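Local coordinates for protein Non-ribosomal peptide synthetase (Methanobrevibacter ruminantium, PDB 6VTJ) that probably carries a peptidyl intermediate on the phosphopantetheine arm of its carrier domain and releases it by reduction in the adjoining Rossmann-type reductase domain, at residues 10-24 and 68-82. Sequence-based numbering, arbitrary orientation.
Sequences VAPKTRLEHEICAIF and IFRNKTPRALAKLLS
Glu17 and Arg75 supply the one salt bridge across this contact, and they illustrate how a single carboxylate can serve a helix start and a helix-helix seam at once. Arg75 leaves its helix pointing away from residues 10-24, but bends at chi2 (68°) and chi3 (47°) and brings NE back to 2.7 Å from Glu17 OE2. The bond is far from straight, 138° at the hydrogen, and NE arrives from above the carboxylate plane. A water bridges the same OE2 to Arg75 O. The other oxygen, OE1, accepts from Lys13 N at 2.9 Å and from Thr14 N at 3.2 Å, while Glu17 N donates to Thr14 OG1, forming a capping box at the start of helix 15-28. Shortened to an alanine, Glu17 would probably leave the Arg75 guanidinium without its mate and the amides of Lys13 and Thr14 without their shared acceptor.

Helices 15-28 and 74-82 are the first and last of the four-helix carrier-protein fold, crossing steeply, with the axes of 15-24 and 74-82 coming within 8.8 Å of each other. Their apolar seam is a knobs-into-holes fit: Ile20 enters the hole formed by Pro74, Leu77, Ala78 and Leu81. With CG2 anti to the backbone N, Ile20 sets that methyl 3.6 Å from Pro74 CB, while CD1 reaches Ala78 and Leu81. On one flank Leu16 lays CG and CD2 against Ala78; on the other, Cys21 SG rests on Pro74 CB.

Aromatic contacts continue the core toward helix 65-70. Pro74 CG makes a CH-pi contact over one face of Phe24, 4.0 Å from the ring centroid, whereas Leu77 CD1 and Lys72 O meet the ring at its edge. Phe39 adds an edge-to-face contact, and Leu52 of helix 46-58 packs against both Phe24 and Ile68.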
ATOM      1  N   VAL A  10      14.779 -30.275  16.047  1.00 56.69           N
ATOM      2  CA  VAL A  10      15.760 -30.044  17.096  1.00 47.72           C
ATOM      3  C   VAL A  10      14.995 -29.825  18.390  1.00 48.51           C
ATOM      4  O   VAL A  10      14.067 -29.006  18.438  1.00 45.67           O
ATOM      5  CB  VAL A  10      16.653 -28.832  16.775  1.00 49.04           C
ATOM      6  CG1 VAL A  10      17.819 -28.775  17.722  1.00 40.69           C
ATOM      7  CG2 VAL A  10      17.142 -28.899  15.343  1.00 53.20           C
ATOM      8  N   ALA A  11      15.368 -30.551  19.430  1.00 41.75           N
ATOM      9  CA  ALA A  11      14.738 -30.323  20.716  1.00 42.40           C
ATOM     10  C   ALA A  11      15.146 -28.954  21.259  1.00 39.97           C
ATOM     11  O   ALA A  11      16.296 -28.530  21.088  1.00 43.61           O
ATOM     12  CB  ALA A  11      15.128 -31.423  21.700  1.00 43.70           C
ATOM     13  N   PRO A  12      14.230 -28.228  21.890  1.00 40.44           N
ATOM     14  CA  PRO A  12      14.620 -26.989  22.568  1.00 41.99           C
ATOM     15  C   PRO A  12      15.580 -27.275  23.717  1.00 42.66           C
ATOM     16  O   PRO A  12      15.502 -28.315  24.374  1.00 38.02           O
ATOM     17  CB  PRO A  12      13.287 -26.421  23.073  1.00 42.36           C
ATOM     18  CG  PRO A  12      12.301 -27.566  22.983  1.00 41.84           C
ATOM     19  CD  PRO A  12      12.772 -28.448  21.895  1.00 41.23           C
ATOM     20  N   LYS A  13      16.499 -26.335  23.953  1.00 41.50           N
ATOM     21  CA  LYS A  13      17.430 -26.430  25.073  1.00 41.93           C
ATOM     22  C   LYS A  13      16.959 -25.613  26.272  1.00 42.49           C
ATOM     23  O   LYS A  13      16.654 -26.184  27.322  1.00 46.96           O
ATOM     24  CB  LYS A  13      18.839 -26.007  24.641  1.00 38.89           C
ATOM     25  N   THR A  14      16.862 -24.291  26.137  1.00 41.98           N
ATOM     26  CA  THR A  14      16.555 -23.454  27.288  1.00 38.26           C
ATOM     27  C   THR A  14      15.050 -23.433  27.552  1.00 37.34           C
ATOM     28  O   THR A  14      14.244 -23.847  26.717  1.00 41.57           O
ATOM     29  CB  THR A  14      17.064 -22.037  27.069  1.00 40.09           C
ATOM     30  OG1 THR A  14      16.128 -21.339  26.248  1.00 41.80           O
ATOM     31  CG2 THR A  14      18.396 -22.056  26.363  1.00 34.81           C
ATOM     32  N   ARG A  15      14.667 -22.955  28.744  1.00 35.50           N
ATOM     33  CA  ARG A  15      13.247 -22.970  29.103  1.00 39.46           C
ATOM     34  C   ARG A  15      12.458 -21.944  28.292  1.00 38.21           C
ATOM     35  O   ARG A  15      11.276 -22.168  27.977  1.00 40.63           O
ATOM     36  CB  ARG A  15      13.066 -22.735  30.610  1.00 36.41           C
ATOM     37  CG  ARG A  15      11.617 -22.949  31.093  1.00 34.35           C
ATOM     38  CD  ARG A  15      11.472 -23.210  32.604  1.00 36.24           C
ATOM     39  NE  ARG A  15      12.052 -22.151  33.438  1.00 42.09           N
ATOM     40  CZ  ARG A  15      11.352 -21.211  34.075  1.00 39.96           C
ATOM     41  NH1 ARG A  15      10.027 -21.184  33.985  1.00 39.88           N
ATOM     42  NH2 ARG A  15      11.975 -20.299  34.815  1.00 37.59           N
ATOM     43  N   LEU A  16      13.090 -20.825  27.936  1.00 39.03           N
ATOM     44  CA  LEU A  16      12.443 -19.865  27.048  1.00 41.56           C
ATOM     45  C   LEU A  16      12.139 -20.500  25.698  1.00 39.63           C
ATOM     46  O   LEU A  16      11.039 -20.328  25.147  1.00 41.99           O
ATOM     47  CB  LEU A  16      13.330 -18.624  26.891  1.00 37.32           C
ATOM     48  CG  LEU A  16      12.921 -17.537  25.897  1.00 37.86           C
ATOM     49  CD1 LEU A  16      11.527 -16.990  26.197  1.00 39.65           C
ATOM     50  CD2 LEU A  16      13.951 -16.423  25.890  1.00 41.95           C
ATOM     51  N   GLU A  17      13.102 -21.255  25.151  1.00 39.18           N
ATOM     52  CA  GLU A  17      12.851 -21.950  23.892  1.00 38.94           C
ATOM     53  C   GLU A  17      11.721 -22.959  24.038  1.00 39.98           C
ATOM     54  O   GLU A  17      10.889 -23.098  23.136  1.00 38.24           O
ATOM     55  CB  GLU A  17      14.116 -22.642  23.405  1.00 37.52           C
ATOM     56  CG  GLU A  17      15.127 -21.713  22.796  1.00 41.15           C
ATOM     57  CD  GLU A  17      16.435 -22.413  22.523  1.00 46.93           C
ATOM     58  OE1 GLU A  17      16.611 -23.528  23.060  1.00 45.18           O
ATOM     59  OE2 GLU A  17      17.276 -21.862  21.776  1.00 45.07           O
ATOM     60  N   HIS A  18      11.685 -23.681  25.163  1.00 41.87           N
ATOM     61  CA  HIS A  18      10.595 -24.614  25.409  1.00 36.95           C
ATOM     62  C   HIS A  18       9.252 -23.904  25.394  1.00 37.13           C
ATOM     63  O   HIS A  18       8.290 -24.412  24.812  1.00 39.53           O
ATOM     64  CB  HIS A  18      10.797 -25.317  26.751  1.00 40.75           C
ATOM     65  CG  HIS A  18      11.676 -26.522  26.670  1.00 43.03           C
ATOM     66  ND1 HIS A  18      13.005 -26.502  27.040  1.00 44.41           N
ATOM     67  CD2 HIS A  18      11.426 -27.779  26.234  1.00 46.85           C
ATOM     68  CE1 HIS A  18      13.531 -27.699  26.847  1.00 42.10           C
ATOM     69  NE2 HIS A  18      12.592 -28.494  26.364  1.00 42.96           N
ATOM     70  N   GLU A  19       9.168 -22.728  26.035  1.00 35.57           N
ATOM     71  CA  GLU A  19       7.909 -21.985  26.069  1.00 38.29           C
ATOM     72  C   GLU A  19       7.478 -21.552  24.671  1.00 37.40           C
ATOM     73  O   GLU A  19       6.294 -21.643  24.316  1.00 35.11           O
ATOM     74  CB  GLU A  19       8.032 -20.754  26.974  1.00 35.76           C
ATOM     75  CG  GLU A  19       8.229 -21.061  28.453  1.00 40.39           C
ATOM     76  CD  GLU A  19       8.498 -19.818  29.295  1.00 48.60           C
ATOM     77  OE1 GLU A  19       8.475 -18.694  28.738  1.00 50.15           O
ATOM     78  OE2 GLU A  19       8.729 -19.962  30.519  1.00 50.27           O
ATOM     79  N   ILE A  20       8.422 -21.075  23.861  1.00 34.41           N
ATOM     80  CA  ILE A  20       8.021 -20.572  22.547  1.00 35.90           C
ATOM     81  C   ILE A  20       7.650 -21.731  21.622  1.00 39.25           C
ATOM     82  O   ILE A  20       6.698 -21.633  20.834  1.00 36.51           O
ATOM     83  CB  ILE A  20       9.113 -19.662  21.956  1.00 36.92           C
ATOM     84  CG1 ILE A  20       9.253 -18.401  22.818  1.00 33.25           C
ATOM     85  CG2 ILE A  20       8.772 -19.268  20.532  1.00 36.19           C
ATOM     86  CD1 ILE A  20      10.587 -17.675  22.634  1.00 39.09           C
ATOM     87  N   CYS A  21       8.361 -22.856  21.725  1.00 35.25           N
ATOM     88  CA  CYS A  21       7.948 -24.048  20.993  1.00 39.02           C
ATOM     89  C   CYS A  21       6.551 -24.484  21.393  1.00 38.48           C
ATOM     90  O   CYS A  21       5.740 -24.853  20.533  1.00 40.24           O
ATOM     91  CB  CYS A  21       8.925 -25.193  21.240  1.00 39.24           C
ATOM     92  SG  CYS A  21      10.464 -25.022  20.384  1.00 40.56           S
ATOM     93  N   ALA A  22       6.252 -24.469  22.700  1.00 34.52           N
ATOM     94  CA  ALA A  22       4.934 -24.922  23.132  1.00 37.52           C
ATOM     95  C   ALA A  22       3.848 -23.988  22.629  1.00 38.57           C
ATOM     96  O   ALA A  22       2.747 -24.434  22.283  1.00 38.24           O
ATOM     97  CB  ALA A  22       4.872 -25.032  24.655  1.00 39.50           C
ATOM     98  N   ILE A  23       4.139 -22.685  22.586  1.00 39.10           N
ATOM     99  CA  ILE A  23       3.164 -21.730  22.066  1.00 37.26           C
ATOM    100  C   ILE A  23       2.912 -21.973  20.578  1.00 38.11           C
ATOM    101  O   ILE A  23       1.758 -22.039  20.138  1.00 36.77           O
ATOM    102  CB  ILE A  23       3.623 -20.289  22.340  1.00 39.84           C
ATOM    103  CG1 ILE A  23       3.639 -20.018  23.846  1.00 39.68           C
ATOM    104  CG2 ILE A  23       2.702 -19.334  21.647  1.00 40.25           C
ATOM    105  CD1 ILE A  23       4.249 -18.701  24.230  1.00 36.39           C
ATOM    106  N   PHE A  24       3.984 -22.082  19.780  1.00 37.20           N
ATOM    107  CA  PHE A  24       3.830 -22.484  18.383  1.00 37.51           C
ATOM    108  C   PHE A  24       2.894 -23.678  18.271  1.00 37.85           C
ATOM    109  O   PHE A  24       1.901 -23.642  17.540  1.00 42.00           O
ATOM    110  CB  PHE A  24       5.179 -22.852  17.762  1.00 37.77           C
ATOM    111  CG  PHE A  24       5.965 -21.694  17.203  1.00 33.45           C
ATOM    112  CD1 PHE A  24       5.987 -20.463  17.834  1.00 31.92           C
ATOM    113  CD2 PHE A  24       6.736 -21.867  16.058  1.00 35.54           C
ATOM    114  CE1 PHE A  24       6.746 -19.409  17.329  1.00 34.93           C
ATOM    115  CE2 PHE A  24       7.494 -20.828  15.542  1.00 35.56           C
ATOM    116  CZ  PHE A  24       7.504 -19.593  16.183  1.00 39.56           C
ATOM    117  N   ILE A  68       8.076 -11.686  14.314  1.00 41.72           N
ATOM    118  CA  ILE A  68       7.903 -13.075  13.897  1.00 40.65           C
ATOM    119  C   ILE A  68       8.209 -13.248  12.412  1.00 45.46           C
ATOM    120  O   ILE A  68       8.619 -14.343  11.990  1.00 43.67           O
ATOM    121  CB  ILE A  68       6.503 -13.584  14.300  1.00 43.06           C
ATOM    122  CG1 ILE A  68       6.165 -14.925  13.641  1.00 43.65           C
ATOM    123  CG2 ILE A  68       5.444 -12.559  14.033  1.00 44.31           C
ATOM    124  CD1 ILE A  68       7.044 -16.088  14.115  1.00 46.19           C
ATOM    125  N   PHE A  69       8.088 -12.176  11.615  1.00 43.39           N
ATOM    126  CA  PHE A  69       8.526 -12.234  10.222  1.00 40.13           C
ATOM    127  C   PHE A  69      10.048 -12.202  10.104  1.00 44.18           C
ATOM    128  O   PHE A  69      10.607 -12.827   9.194  1.00 44.64           O
ATOM    129  CB  PHE A  69       7.900 -11.086   9.428  1.00 41.05           C
ATOM    130  CG  PHE A  69       6.437 -11.260   9.195  1.00 38.86           C
ATOM    131  CD1 PHE A  69       5.978 -11.957   8.087  1.00 39.37           C
ATOM    132  CD2 PHE A  69       5.516 -10.766  10.106  1.00 36.42           C
ATOM    133  CE1 PHE A  69       4.624 -12.138   7.874  1.00 34.80           C
ATOM    134  CE2 PHE A  69       4.162 -10.950   9.908  1.00 36.55           C
ATOM    135  CZ  PHE A  69       3.718 -11.636   8.786  1.00 41.80           C
ATOM    136  N   ARG A  70      10.737 -11.491  11.004  1.00 44.34           N
ATOM    137  CA  ARG A  70      12.196 -11.442  10.922  1.00 46.65           C
ATOM    138  C   ARG A  70      12.858 -12.644  11.592  1.00 47.97           C
ATOM    139  O   ARG A  70      13.962 -13.036  11.196  1.00 49.12           O
ATOM    140  CB  ARG A  70      12.729 -10.142  11.539  1.00 41.97           C
ATOM    141  N   ASN A  71      12.218 -13.235  12.600  1.00 46.12           N
ATOM    142  CA  ASN A  71      12.768 -14.373  13.342  1.00 44.83           C
ATOM    143  C   ASN A  71      11.711 -15.471  13.346  1.00 39.89           C
ATOM    144  O   ASN A  71      10.826 -15.481  14.203  1.00 41.87           O
ATOM    145  CB  ASN A  71      13.152 -13.981  14.771  1.00 44.31           C
ATOM    146  CG  ASN A  71      13.780 -12.598  14.853  1.00 46.97           C
ATOM    147  OD1 ASN A  71      13.141 -11.629  15.274  1.00 44.89           O
ATOM    148  ND2 ASN A  71      15.034 -12.501  14.440  1.00 46.70           N
ATOM    149  N   LYS A  72      11.812 -16.409  12.410  1.00 40.62           N
ATOM    150  CA  LYS A  72      10.689 -17.291  12.111  1.00 39.09           C
ATOM    151  C   LYS A  72      10.644 -18.551  12.969  1.00 40.22           C
ATOM    152  O   LYS A  72       9.619 -19.238  12.959  1.00 36.48           O
ATOM    153  CB  LYS A  72      10.715 -17.681  10.626  1.00 44.62           C
ATOM    154  CG  LYS A  72      10.712 -16.471   9.679  1.00 46.28           C
ATOM    155  CD  LYS A  72      11.121 -16.855   8.263  1.00 45.97           C
ATOM    156  CE  LYS A  72      11.227 -15.607   7.386  1.00 52.12           C
ATOM    157  NZ  LYS A  72      11.463 -15.946   5.950  1.00 52.95           N
ATOM    158  N   THR A  73      11.711 -18.874  13.699  1.00 43.51           N
ATOM    159  CA  THR A  73      11.782 -20.087  14.511  1.00 43.13           C
ATOM    160  C   THR A  73      11.824 -19.757  16.001  1.00 41.42           C
ATOM    161  O   THR A  73      12.229 -18.653  16.390  1.00 40.10           O
ATOM    162  CB  THR A  73      13.023 -20.910  14.143  1.00 43.23           C
ATOM    163  OG1 THR A  73      14.204 -20.154  14.445  1.00 45.27           O
ATOM    164  CG2 THR A  73      13.007 -21.296  12.657  1.00 41.54           C
ATOM    165  N   PRO A  74      11.415 -20.693  16.872  1.00 40.39           N
ATOM    166  CA  PRO A  74      11.529 -20.436  18.317  1.00 39.99           C
ATOM    167  C   PRO A  74      12.959 -20.170  18.766  1.00 42.06           C
ATOM    168  O   PRO A  74      13.173 -19.383  19.696  1.00 40.43           O
ATOM    169  CB  PRO A  74      10.966 -21.718  18.949  1.00 39.77           C
ATOM    170  CG  PRO A  74      10.165 -22.376  17.877  1.00 39.16           C
ATOM    171  CD  PRO A  74      10.862 -22.033  16.600  1.00 42.59           C
ATOM    172  N   ARG A  75      13.942 -20.810  18.128  1.00 40.75           N
ATOM    173  CA  ARG A  75      15.347 -20.551  18.430  1.00 43.08           C
ATOM    174  C   ARG A  75      15.684 -19.078  18.208  1.00 41.57           C
ATOM    175  O   ARG A  75      16.173 -18.391  19.118  1.00 38.96           O
ATOM    176  CB  ARG A  75      16.202 -21.496  17.570  1.00 46.06           C
ATOM    177  CG  ARG A  75      17.724 -21.325  17.509  1.00 50.01           C
ATOM    178  CD  ARG A  75      18.513 -21.640  18.796  1.00 51.54           C
ATOM    179  NE  ARG A  75      18.188 -22.888  19.498  1.00 50.98           N
ATOM    180  CZ  ARG A  75      18.700 -24.089  19.228  1.00 52.63           C
ATOM    181  NH1 ARG A  75      19.559 -24.252  18.229  1.00 52.63           N
ATOM    182  NH2 ARG A  75      18.339 -25.140  19.965  1.00 51.23           N
ATOM    183  N   ALA A  76      15.383 -18.565  17.013  1.00 44.99           N
ATOM    184  CA  ALA A  76      15.627 -17.155  16.714  1.00 42.80           C
ATOM    185  C   ALA A  76      14.794 -16.237  17.605  1.00 40.45           C
ATOM    186  O   ALA A  76      15.295 -15.221  18.112  1.00 41.34           O
ATOM    187  CB  ALA A  76      15.332 -16.885  15.240  1.00 41.49           C
ATOM    188  N   LEU A  77      13.524 -16.586  17.825  1.00 38.67           N
ATOM    189  CA  LEU A  77      12.667 -15.760  18.672  1.00 38.80           C
ATOM    190  C   LEU A  77      13.202 -15.677  20.094  1.00 42.95           C
ATOM    191  O   LEU A  77      13.071 -14.642  20.757  1.00 45.63           O
ATOM    192  CB  LEU A  77      11.247 -16.316  18.675  1.00 41.30           C
ATOM    193  CG  LEU A  77      10.244 -15.625  17.758  1.00 42.27           C
ATOM    194  CD1 LEU A  77       8.940 -16.416  17.742  1.00 40.69           C
ATOM    195  CD2 LEU A  77      10.004 -14.181  18.205  1.00 39.26           C
ATOM    196  N   ALA A  78      13.815 -16.757  20.581  1.00 44.13           N
ATOM    197  CA  ALA A  78      14.368 -16.753  21.928  1.00 44.18           C
ATOM    198  C   ALA A  78      15.652 -15.936  21.987  1.00 44.86           C
ATOM    199  O   ALA A  78      15.872 -15.184  22.945  1.00 48.25           O
ATOM    200  CB  ALA A  78      14.617 -18.187  22.395  1.00 44.32           C
ATOM    201  N   LYS A  79      16.514 -16.071  20.978  1.00 43.21           N
ATOM    202  CA  LYS A  79      17.670 -15.180  20.906  1.00 46.73           C
ATOM    203  C   LYS A  79      17.229 -13.721  20.972  1.00 47.23           C
ATOM    204  O   LYS A  79      17.831 -12.912  21.690  1.00 46.46           O
ATOM    205  CB  LYS A  79      18.474 -15.446  19.632  1.00 46.59           C
ATOM    206  CG  LYS A  79      18.962 -16.887  19.483  1.00 47.51           C
ATOM    207  CD  LYS A  79      20.359 -16.957  18.891  1.00 52.72           C
ATOM    208  CE  LYS A  79      20.651 -15.731  18.029  1.00 62.48           C
ATOM    209  NZ  LYS A  79      21.677 -15.981  16.970  1.00 68.53           N
ATOM    210  N   LEU A  80      16.144 -13.381  20.262  1.00 48.33           N
ATOM    211  CA  LEU A  80      15.619 -12.014  20.295  1.00 44.93           C
ATOM    212  C   LEU A  80      15.110 -11.640  21.681  1.00 46.71           C
ATOM    213  O   LEU A  80      15.472 -10.590  22.225  1.00 48.04           O
ATOM    214  CB  LEU A  80      14.497 -11.845  19.263  1.00 46.80           C
ATOM    215  CG  LEU A  80      13.594 -10.613  19.458  1.00 46.24           C
ATOM    216  CD1 LEU A  80      14.342  -9.304  19.200  1.00 44.47           C
ATOM    217  CD2 LEU A  80      12.329 -10.686  18.617  1.00 49.91           C
ATOM    218  N   LEU A  81      14.240 -12.472  22.260  1.00 48.36           N
ATOM    219  CA  LEU A  81      13.608 -12.114  23.524  1.00 45.26           C
ATOM    220  C   LEU A  81      14.576 -12.139  24.694  1.00 48.66           C
ATOM    221  O   LEU A  81      14.241 -11.619  25.760  1.00 52.38           O
ATOM    222  CB  LEU A  81      12.431 -13.040  23.810  1.00 42.15           C
ATOM    223  CG  LEU A  81      11.146 -12.716  23.053  1.00 43.72           C
ATOM    224  CD1 LEU A  81      10.071 -13.753  23.339  1.00 45.82           C
ATOM    225  CD2 LEU A  81      10.663 -11.333  23.452  1.00 42.91           C
ATOM    226  N   SER A  82      15.763 -12.721  24.533  1.00 52.34           N
ATOM    227  CA  SER A  82      16.726 -12.733  25.624  1.00 54.51           C
ATOM    228  C   SER A  82      17.902 -11.783  25.419  1.00 60.22           C
ATOM    229  O   SER A  82      18.554 -11.424  26.405  1.00 64.24           O
ATOM    230  CB  SER A  82      17.247 -14.162  25.864  1.00 50.97           C
ATOM    231  OG  SER A  82      17.955 -14.687  24.747  1.00 48.95           O
TER
HETATM  232  O   HOH W   1      18.278 -19.278  21.445  1.00 47.73           O